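Local coordinates for transcriptional regulator, IclR family (PDB 5TJJ), which is probably a DNA-binding transcription factor of the IclR family, with a winged helix-turn-helix domain joined to a C-terminal GAF-like regulatory domain, at residues A15-L20 with R50-E55; K19-H24 with T32-R37; T44-L49 with R65-G70. All coordinates share one frame; numbering follows the deposited sequence.

How the contacts relate
The three contacts tie together the N-terminal winged helix-turn-helix domain, which probably binds DNA. Contacts 1 and 2 both start from helix 9-21, share Lys19 and Leu20, and have centres about 11 Å apart. Contacts 1 and 3 share helix 42-54 and their centres lie only about 6 Å apart; Val17 CG1 of the first packs on Leu49 CD2 of the third at 3.7 Å. Contact 2, about 9 Å from contact 3 between centres, joins it where Leu21 CD2 reaches Tyr67 O at 3.7 Å. The contact centres lie about 23 to 29 Å from the centre of the chain, and each contact touches the second subunit.

Contact 1 (A15-L20 with R50-E55)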
loop_
_atom_site.group_PDB
_atom_site.type_symbol
_atom_site.label_atom_id
_atom_site.label_comp_id
_atom_site.label_asym_id
_atom_site.label_seq_id
_atom_site.Cartn_x
_atom_site.Cartn_y
_atom_site.Cartn_z
ATOM N N ALA A 15 5.454 -14.545 1.938
ATOM C CA ALA A 15 5.269 -13.316 2.692
ATOM C C ALA A 15 6.563 -12.824 3.323
ATOM O O ALA A 15 6.844 -11.630 3.270
ATOM C CB ALA A 15 4.216 -13.507 3.758
ATOM N N ARG A 16 7.341 -13.731 3.920
ATOM C CA ARG A 16 8.630 -13.358 4.525
ATOM C C ARG A 16 9.617 -12.833 3.462
ATOM O O ARG A 16 10.364 -11.892 3.703
ATOM C CB ARG A 16 9.271 -14.536 5.288
ATOM C CG ARG A 16 8.615 -14.915 6.608
ATOM C CD ARG A 16 9.326 -16.127 7.219
ATOM N NE ARG A 16 10.599 -15.751 7.851
ATOM C CZ ARG A 16 11.670 -16.539 8.038
ATOM N NH1 ARG A 16 11.671 -17.795 7.633
ATOM N NH2 ARG A 16 12.758 -16.060 8.632
ATOM N N VAL A 17 9.621 -13.465 2.290
ATOM C CA VAL A 17 10.458 -13.043 1.180
ATOM C C VAL A 17 10.110 -11.611 0.789
ATOM O O VAL A 17 11.005 -10.777 0.647
ATOM C CB VAL A 17 10.318 -14.022 -0.001
ATOM C CG1 VAL A 17 10.822 -13.424 -1.316
ATOM C CG2 VAL A 17 11.073 -15.302 0.320
ATOM N N LEU A 18 8.816 -11.320 0.656
ATOM C CA LEU A 18 8.402 -9.999 0.223
ATOM C C LEU A 18 8.656 -8.944 1.277
ATOM O O LEU A 18 9.044 -7.813 0.951
ATOM C CB LEU A 18 6.944 -9.997 -0.193
ATOM C CG LEU A 18 6.631 -10.880 -1.403
ATOM C CD1 LEU A 18 5.123 -10.996 -1.579
ATOM C CD2 LEU A 18 7.269 -10.315 -2.663
ATOM N N LYS A 19 8.461 -9.306 2.533
ATOM C CA LYS A 19 8.800 -8.394 3.629
ATOM C C LYS A 19 10.278 -8.066 3.663
ATOM O O LYS A 19 10.626 -6.943 3.940
ATOM C CB LYS A 19 8.338 -8.929 4.981
ATOM C CG LYS A 19 6.830 -8.883 5.093
ATOM C CD LYS A 19 6.257 -9.593 6.311
ATOM C CE LYS A 19 4.757 -9.748 6.104
ATOM N NZ LYS A 19 4.032 -10.160 7.331
ATOM N N LEU A 20 11.133 -9.033 3.350
ATOM C CA LEU A 20 12.580 -8.813 3.314
ATOM C C LEU A 20 12.993 -7.899 2.170
ATOM O O LEU A 20 13.786 -6.975 2.370
ATOM C CB LEU A 20 13.334 -10.139 3.190
ATOM C CG LEU A 20 14.854 -10.001 3.163
ATOM C CD1 LEU A 20 15.384 -9.581 4.527
ATOM C CD2 LEU A 20 15.502 -11.307 2.739
ATOM N N ARG A 50 10.664 -17.937 -7.893
ATOM C CA ARG A 50 10.296 -18.079 -9.294
ATOM C C ARG A 50 8.752 -18.100 -9.476
ATOM O O ARG A 50 8.238 -17.618 -10.475
ATOM C CB ARG A 50 10.975 -19.313 -9.923
ATOM C CG ARG A 50 12.419 -19.062 -10.388
ATOM C CD ARG A 50 13.109 -20.365 -10.828
ATOM N NE ARG A 50 14.133 -20.256 -11.897
ATOM C CZ ARG A 50 14.058 -20.768 -13.141
ATOM N NH1 ARG A 50 12.976 -21.434 -13.558
ATOM N NH2 ARG A 50 15.075 -20.603 -13.991
ATOM N N THR A 51 8.023 -18.640 -8.502
ATOM C CA THR A 51 6.558 -18.646 -8.550
ATOM C C THR A 51 6.030 -17.216 -8.423
ATOM O O THR A 51 5.166 -16.807 -9.210
ATOM C CB THR A 51 5.972 -19.551 -7.453
ATOM O OG1 THR A 51 6.552 -20.842 -7.582
ATOM C CG2 THR A 51 4.477 -19.686 -7.574
ATOM N N LEU A 52 6.585 -16.461 -7.475
ATOM C CA LEU A 52 6.265 -15.036 -7.313
ATOM C C LEU A 52 6.605 -14.209 -8.557
ATOM O O LEU A 52 5.840 -13.336 -8.955
ATOM C CB LEU A 52 6.980 -14.438 -6.076
ATOM C CG LEU A 52 6.604 -14.968 -4.681
ATOM C CD1 LEU A 52 7.495 -14.388 -3.602
ATOM C CD2 LEU A 52 5.163 -14.698 -4.326
ATOM N N GLU A 53 7.751 -14.494 -9.163
ATOM C CA GLU A 53 8.184 -13.828 -10.393
ATOM C C GLU A 53 7.223 -14.055 -11.559
ATOM O O GLU A 53 6.997 -13.160 -12.369
ATOM C CB GLU A 53 9.588 -14.301 -10.796
ATOM C CG GLU A 53 10.322 -13.319 -11.697
ATOM C CD GLU A 53 11.347 -13.974 -12.622
ATOM O OE1 GLU A 53 11.254 -13.724 -13.846
ATOM O OE2 GLU A 53 12.251 -14.717 -12.135
ATOM N N ARG A 54 6.643 -15.247 -11.618
ATOM C CA ARG A 54 5.731 -15.618 -12.689
ATOM C C ARG A 54 4.449 -14.758 -12.600
ATOM O O ARG A 54 3.901 -14.342 -13.619
ATOM C CB ARG A 54 5.474 -17.142 -12.650
ATOM C CG ARG A 54 4.883 -17.755 -13.899
ATOM C CD ARG A 54 3.358 -17.894 -13.791
ATOM N NE ARG A 54 2.697 -18.470 -14.983
ATOM C CZ ARG A 54 2.447 -17.823 -16.126
ATOM N NH1 ARG A 54 2.827 -16.549 -16.291
ATOM N NH2 ARG A 54 1.820 -18.464 -17.125
ATOM N N GLU A 55 4.021 -14.443 -11.382
ATOM C CA GLU A 55 2.847 -13.606 -11.147
ATOM C C GLU A 55 3.183 -12.108 -11.076
ATOM O O GLU A 55 2.278 -11.311 -10.835
ATOM C CB GLU A 55 2.133 -14.036 -9.849
ATOM C CG GLU A 55 1.812 -15.538 -9.710
ATOM C CD GLU A 55 0.501 -15.993 -10.384
ATOM O OE1 GLU A 55 -0.172 -15.178 -11.091
ATOM O OE2 GLU A 55 0.134 -17.194 -10.193
#
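Val17, Leu18 and Leu52 meet through methyl groups alone, and no ring, amide or carboxylate offers a face or an edge between them. The contact is therefore defined by which branch touches which. One methyl of Leu52, CD1, serves both partners on helix 9-21: it lies 4.2 Å from Val17 CG1 and also 4.2 Å from Leu18 CD2. It thus meets the two consecutive residues together, and in both pairs the side chains cross at a slant, without lying alongside each other.

Val17 holds CG1 anti to the backbone N (chi1 163°), and this is the methyl that faces the incoming leucine. The bond from CA to CB of Leu18 does not point at helix 42-54; its first torsion puts CG beside the backbone N and its second (chi2 170°) extends CD1, and the other branch, CD2, is the one that meets Leu52. Leu52 has nearly the same torsions but touches through its extended branch, CD1, and its CB already points at helix 9-21. The gap is wide for backbones, the closest pair of CA atoms, those of Leu18 and Leu52, being 9.3 Å apart.

All three residues are buried, and the separations are those of relaxed apolar contact, with no hydrogen bond between the segments. Val58 of strand 58-61 touches both Leu18 and Leu52, while Leu38 of helix 31-38 packs on Val17. Glu55 and Lys19 each form a salt bridge with the other's counterpart in the second subunit, and Val11 of that subunit packs on Leu52. The contact thus joins the first and third helices of the helix-turn-helix domain, between strand 58-61, helix 31-38 and the dimer partner.

Contact 2 (K19-H24 with T32-R37); sequences KLLSRH and TEIAER
Leu20 and Leu21 pack against Ile34 and the aliphatic root of Arg37 to form the close-packed part of this contact. Leu20 divides its two methyls between neighbours one helical turn apart. CD2 sits against the backbone of helix 31-38, 4.2 Å from Ile34 CA, and CD1 makes the shortest approach, 3.8 Å from Arg37 CG. Beside this, Leu21 CD2 touches Ile34 CD1 at 4.1 Å, the two side chains crossing at about a right angle. Ile34 reaches that methyl with CG1 beside the backbone N and the chain extended beyond it (chi2 167°).

The guanidinium end of Arg37 and Arg23 make up the looser, outer side. In Arg37 the first torsion (chi1 -174°) sets CG anti to the backbone N, against Leu20; a bend at chi2 (58°) then turns the guanidinium back over the side of helix 9-21, where NE hydrogen-bonds Tyr26 OH. Arg23 NE comes no nearer than 4.7 Å to Arg37 NH2; these like charges, not in contact, would be mildly unfavourable if anything and are probably weakened by solvent. Behind the packed leucines, the chain leaves helix 9-21 through a turn in which Ser22 OG donates to Lys19 O at 2.7 Å, approaching from a position tilted out of the carbonyl plane.

Leu69 of strand 66-69 touches Leu21, Ser29 of strand 29-30 touches both Leu21 and Ile34, and Leu49 of helix 42-54 packs on Ile34. The contact thus closes the corner between the first two helices, with the small sheet and the third helix completing the apolar surroundings.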
loop_
_atom_site.group_PDB
_atom_site.type_symbol
_atom_site.label_atom_id
_atom_site.label_comp_id
_atom_site.label_asym_id
_atom_site.label_seq_id
_atom_site.Cartn_x
_atom_site.Cartn_y
_atom_site.Cartn_z
ATOM N N LYS A 19 8.461 -9.306 2.533
ATOM C CA LYS A 19 8.800 -8.394 3.629
ATOM C C LYS A 19 10.278 -8.066 3.663
ATOM O O LYS A 19 10.626 -6.943 3.940
ATOM C CB LYS A 19 8.338 -8.929 4.981
ATOM C CG LYS A 19 6.830 -8.883 5.093
ATOM C CD LYS A 19 6.257 -9.593 6.311
ATOM C CE LYS A 19 4.757 -9.748 6.104
ATOM N NZ LYS A 19 4.032 -10.160 7.331
ATOM N N LEU A 20 11.133 -9.033 3.350
ATOM C CA LEU A 20 12.580 -8.813 3.314
ATOM C C LEU A 20 12.993 -7.899 2.170
ATOM O O LEU A 20 13.786 -6.975 2.370
ATOM C CB LEU A 20 13.334 -10.139 3.190
ATOM C CG LEU A 20 14.854 -10.001 3.163
ATOM C CD1 LEU A 20 15.384 -9.581 4.527
ATOM C CD2 LEU A 20 15.502 -11.307 2.739
ATOM N N LEU A 21 12.461 -8.156 0.980
ATOM C CA LEU A 21 12.787 -7.331 -0.192
ATOM C C LEU A 21 12.298 -5.884 -0.130
ATOM O O LEU A 21 12.667 -5.077 -0.968
ATOM C CB LEU A 21 12.296 -8.010 -1.474
ATOM C CG LEU A 21 13.016 -9.344 -1.776
ATOM C CD1 LEU A 21 12.417 -9.977 -3.014
ATOM C CD2 LEU A 21 14.526 -9.157 -1.942
ATOM N N SER A 22 11.479 -5.566 0.868
ATOM C CA SER A 22 10.955 -4.246 1.069
ATOM C C SER A 22 11.856 -3.429 1.975
ATOM O O SER A 22 11.554 -2.277 2.217
ATOM C CB SER A 22 9.531 -4.330 1.673
ATOM O OG SER A 22 9.560 -4.672 3.047
ATOM N N ARG A 23 12.922 -4.027 2.506
ATOM C CA ARG A 23 13.930 -3.289 3.290
ATOM C C ARG A 23 14.952 -2.714 2.346
ATOM O O ARG A 23 15.487 -3.447 1.513
ATOM C CB ARG A 23 14.671 -4.203 4.266
ATOM C CG ARG A 23 13.789 -5.003 5.203
ATOM C CD ARG A 23 14.634 -5.865 6.127
ATOM N NE ARG A 23 14.913 -5.172 7.385
ATOM C CZ ARG A 23 14.345 -5.439 8.560
ATOM N NH1 ARG A 23 13.446 -6.430 8.694
ATOM N NH2 ARG A 23 14.693 -4.716 9.625
ATOM N N HIS A 24 15.246 -1.423 2.499
ATOM C CA HIS A 24 16.189 -0.735 1.608
ATOM C C HIS A 24 17.469 -1.536 1.408
ATOM O O HIS A 24 17.949 -1.641 0.288
ATOM C CB HIS A 24 16.555 0.708 2.084
ATOM C CG HIS A 24 16.914 1.621 0.949
ATOM N ND1 HIS A 24 18.155 1.610 0.350
ATOM C CD2 HIS A 24 16.161 2.491 0.236
ATOM C CE1 HIS A 24 18.160 2.461 -0.661
ATOM N NE2 HIS A 24 16.959 3.001 -0.756
ATOM N N THR A 32 21.275 -16.400 -2.641
ATOM C CA THR A 32 22.058 -16.766 -1.456
ATOM C C THR A 32 21.752 -15.837 -0.281
ATOM O O THR A 32 21.407 -16.295 0.807
ATOM C CB THR A 32 23.576 -16.749 -1.745
ATOM O OG1 THR A 32 23.863 -17.718 -2.749
ATOM C CG2 THR A 32 24.414 -17.068 -0.494
ATOM N N GLU A 33 21.870 -14.537 -0.509
ATOM C CA GLU A 33 21.611 -13.550 0.532
ATOM C C GLU A 33 20.201 -13.739 1.141
ATOM O O GLU A 33 20.034 -13.741 2.367
ATOM C CB GLU A 33 21.776 -12.145 -0.041
ATOM C CG GLU A 33 23.207 -11.800 -0.488
ATOM C CD GLU A 33 23.307 -10.475 -1.238
ATOM O OE1 GLU A 33 22.316 -10.065 -1.902
ATOM O OE2 GLU A 33 24.389 -9.839 -1.159
ATOM N N ILE A 34 19.199 -13.942 0.282
ATOM C CA ILE A 34 17.828 -14.195 0.748
ATOM C C ILE A 34 17.729 -15.449 1.630
ATOM O O ILE A 34 17.196 -15.394 2.758
ATOM C CB ILE A 34 16.820 -14.300 -0.412
ATOM C CG1 ILE A 34 16.680 -12.938 -1.093
ATOM C CG2 ILE A 34 15.445 -14.742 0.107
ATOM C CD1 ILE A 34 15.967 -12.965 -2.428
ATOM N N ALA A 35 18.207 -16.572 1.101
ATOM C CA ALA A 35 18.135 -17.847 1.817
ATOM C C ALA A 35 18.910 -17.825 3.145
ATOM O O ALA A 35 18.415 -18.304 4.165
ATOM C CB ALA A 35 18.621 -18.968 0.926
ATOM N N GLU A 36 20.095 -17.238 3.142
ATOM C CA GLU A 36 20.859 -17.110 4.369
ATOM C C GLU A 36 20.164 -16.189 5.382
ATOM O O GLU A 36 20.092 -16.539 6.556
ATOM C CB GLU A 36 22.323 -16.701 4.098
ATOM C CG GLU A 36 23.204 -17.893 3.683
ATOM C CD GLU A 36 24.560 -17.493 3.102
ATOM O OE1 GLU A 36 24.730 -16.336 2.645
ATOM O OE2 GLU A 36 25.473 -18.348 3.087
ATOM N N ARG A 37 19.619 -15.058 4.937
ATOM C CA ARG A 37 18.979 -14.105 5.848
ATOM C C ARG A 37 17.701 -14.660 6.485
ATOM O O ARG A 37 17.417 -14.383 7.650
ATOM C CB ARG A 37 18.667 -12.788 5.127
ATOM C CG ARG A 37 18.135 -11.676 6.023
ATOM C CD ARG A 37 19.111 -11.338 7.147
ATOM N NE ARG A 37 18.859 -9.989 7.646
ATOM C CZ ARG A 37 18.055 -9.671 8.659
ATOM N NH1 ARG A 37 17.438 -10.613 9.370
ATOM N NH2 ARG A 37 17.903 -8.385 8.984
#

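Contact 3 (T44-L49 with R65-G70)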
loop_
_atom_site.group_PDB
_atom_site.type_symbol
_atom_site.label_atom_id
_atom_site.label_comp_id
_atom_site.label_asym_id
_atom_site.label_seq_id
_atom_site.Cartn_x
_atom_site.Cartn_y
_atom_site.Cartn_z
ATOM N N THR A 44 14.266 -24.438 -1.621
ATOM C CA THR A 44 12.935 -24.013 -1.155
ATOM C C THR A 44 12.651 -22.575 -1.568
ATOM O O THR A 44 11.596 -22.289 -2.130
ATOM C CB THR A 44 12.815 -24.192 0.381
ATOM O OG1 THR A 44 13.198 -25.525 0.723
ATOM C CG2 THR A 44 11.412 -23.970 0.862
ATOM N N CYS A 45 13.616 -21.690 -1.325
ATOM C CA CYS A 45 13.533 -20.287 -1.756
ATOM C C CYS A 45 13.388 -20.049 -3.240
ATOM O O CYS A 45 12.691 -19.126 -3.647
ATOM C CB CYS A 45 14.796 -19.533 -1.371
ATOM S SG CYS A 45 14.718 -18.870 0.271
ATOM N N LEU A 46 14.116 -20.818 -4.036
ATOM C CA LEU A 46 14.096 -20.617 -5.473
ATOM C C LEU A 46 12.686 -20.848 -5.998
ATOM O O LEU A 46 12.150 -20.005 -6.711
ATOM C CB LEU A 46 15.122 -21.515 -6.208
ATOM C CG LEU A 46 15.371 -21.135 -7.680
ATOM C CD1 LEU A 46 15.672 -19.631 -7.836
ATOM C CD2 LEU A 46 16.456 -21.973 -8.343
ATOM N N ARG A 47 12.085 -21.962 -5.597
ATOM C CA ARG A 47 10.765 -22.317 -6.088
ATOM C C ARG A 47 9.705 -21.230 -5.804
ATOM O O ARG A 47 8.874 -20.915 -6.667
ATOM C CB ARG A 47 10.290 -23.627 -5.468
ATOM C CG ARG A 47 11.054 -24.876 -5.841
ATOM C CD ARG A 47 10.316 -26.090 -5.282
ATOM N NE ARG A 47 11.219 -27.183 -4.863
ATOM C CZ ARG A 47 11.526 -27.524 -3.597
ATOM N NH1 ARG A 47 11.035 -26.853 -2.539
ATOM N NH2 ARG A 47 12.347 -28.553 -3.394
ATOM N N VAL A 48 9.755 -20.667 -4.604
ATOM C CA VAL A 48 8.833 -19.618 -4.193
ATOM C C VAL A 48 9.081 -18.333 -4.966
ATOM O O VAL A 48 8.153 -17.749 -5.540
ATOM C CB VAL A 48 8.972 -19.382 -2.677
ATOM C CG1 VAL A 48 8.315 -18.081 -2.227
ATOM C CG2 VAL A 48 8.413 -20.592 -1.925
ATOM N N LEU A 49 10.347 -17.905 -4.978
ATOM C CA LEU A 49 10.785 -16.751 -5.777
ATOM C C LEU A 49 10.370 -16.827 -7.237
ATOM O O LEU A 49 9.804 -15.886 -7.767
ATOM C CB LEU A 49 12.304 -16.582 -5.702
ATOM C CG LEU A 49 12.825 -15.939 -4.409
ATOM C CD1 LEU A 49 14.317 -16.176 -4.241
ATOM C CD2 LEU A 49 12.535 -14.455 -4.404
ATOM N N ARG A 65 21.754 -10.909 -11.079
ATOM C CA ARG A 65 21.170 -12.116 -10.461
ATOM C C ARG A 65 20.440 -11.808 -9.159
ATOM O O ARG A 65 20.389 -12.644 -8.249
ATOM C CB ARG A 65 22.225 -13.216 -10.240
ATOM C CG ARG A 65 23.226 -13.442 -11.391
ATOM C CD ARG A 65 22.766 -14.435 -12.464
ATOM N NE ARG A 65 22.371 -15.738 -11.912
ATOM C CZ ARG A 65 23.200 -16.649 -11.386
ATOM N NH1 ARG A 65 24.508 -16.421 -11.306
ATOM N NH2 ARG A 65 22.711 -17.796 -10.920
ATOM N N ARG A 66 19.848 -10.616 -9.100
ATOM C CA ARG A 66 19.193 -10.102 -7.895
ATOM C C ARG A 66 17.696 -9.978 -8.091
ATOM O O ARG A 66 17.226 -9.627 -9.179
ATOM C CB ARG A 66 19.757 -8.748 -7.505
ATOM C CG ARG A 66 21.138 -8.849 -6.908
ATOM C CD ARG A 66 21.897 -7.533 -6.898
ATOM N NE ARG A 66 23.267 -7.756 -6.428
ATOM C CZ ARG A 66 23.639 -7.887 -5.153
ATOM N NH1 ARG A 66 22.751 -7.795 -4.164
ATOM N NH2 ARG A 66 24.910 -8.109 -4.864
ATOM N N TYR A 67 16.969 -10.274 -7.008
ATOM C CA TYR A 67 15.522 -10.221 -6.956
ATOM C C TYR A 67 15.088 -8.958 -6.219
ATOM O O TYR A 67 15.801 -8.441 -5.344
ATOM C CB TYR A 67 14.955 -11.453 -6.219
ATOM C CG TYR A 67 15.239 -12.792 -6.887
ATOM C CD1 TYR A 67 14.344 -13.344 -7.809
ATOM C CD2 TYR A 67 16.399 -13.511 -6.600
ATOM C CE1 TYR A 67 14.599 -14.580 -8.414
ATOM C CE2 TYR A 67 16.664 -14.731 -7.214
ATOM C CZ TYR A 67 15.759 -15.270 -8.117
ATOM O OH TYR A 67 16.032 -16.484 -8.732
ATOM N N SER A 68 13.893 -8.486 -6.552
ATOM C CA SER A 68 13.353 -7.283 -5.964
ATOM C C SER A 68 11.856 -7.336 -6.005
ATOM O O SER A 68 11.280 -8.171 -6.725
ATOM C CB SER A 68 13.827 -6.063 -6.743
ATOM O OG SER A 68 13.568 -6.251 -8.122
ATOM N N LEU A 69 11.236 -6.453 -5.221
ATOM C CA LEU A 69 9.779 -6.312 -5.253
ATOM C C LEU A 69 9.271 -6.050 -6.664
ATOM O O LEU A 69 9.725 -5.128 -7.320
ATOM C CB LEU A 69 9.312 -5.194 -4.333
ATOM C CG LEU A 69 9.486 -5.452 -2.830
ATOM C CD1 LEU A 69 8.853 -4.338 -2.017
ATOM C CD2 LEU A 69 8.895 -6.793 -2.411
ATOM N N GLY A 70 8.325 -6.873 -7.116
ATOM C CA GLY A 70 7.756 -6.747 -8.455
ATOM C C GLY A 70 6.642 -5.706 -8.553
ATOM O O GLY A 70 6.084 -5.301 -7.530
#
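Leu49 packs over one face of the Tyr67 ring, and Leu46 reaches the phenol oxygen. The tyrosine leaves strand 66-69 with CB pointing at helix 42-54 and with the ring plane about perpendicular to the plane of CA, CB and CG (chi2 -91°), which presents a broad face to the helix. Leu49 CD1 stands over the middle of this face, 4.1 Å from the ring centroid and 11° off the normal, a CH-pi contact. Its other methyl, CD2, sits toward the root of the ring at 4.0 Å from Tyr67 CD1, and CB lies 4.1 Å from Tyr67 CE1. In Leu49 the first torsion, with CG beside the backbone N, brings CG toward the ring, and the second then sets the two methyls above its centre and its root.

Leu46, one turn earlier, has a different first torsion. Its CG is anti to the backbone N (chi1 -167°), which swings CD1 across to the far end of the tyrosine, the two side chains crossing at about a right angle. CD1 comes 3.3 Å from Tyr67 OH, a close approach, but remains 4.4 Å from Tyr67 CZ and stands oblique to the ring. Replacing Tyr67 by an alanine would probably leave both Leu49 methyls and Leu46 CD1 without their partner on strand 66-69 and open a gap between helix and strand.

Tyr60 of strand 58-61 also meets the Tyr67 ring, and Leu31 of helix 31-38 touches both leucines. Strand 66-69, antiparallel to 29-30 and 58-61, forms the hairpin wing with the latter. Helix 42-54 packed against the hairpin wing fits the winged helix-turn-helix fold, in which the corresponding helix is usually the recognition helix.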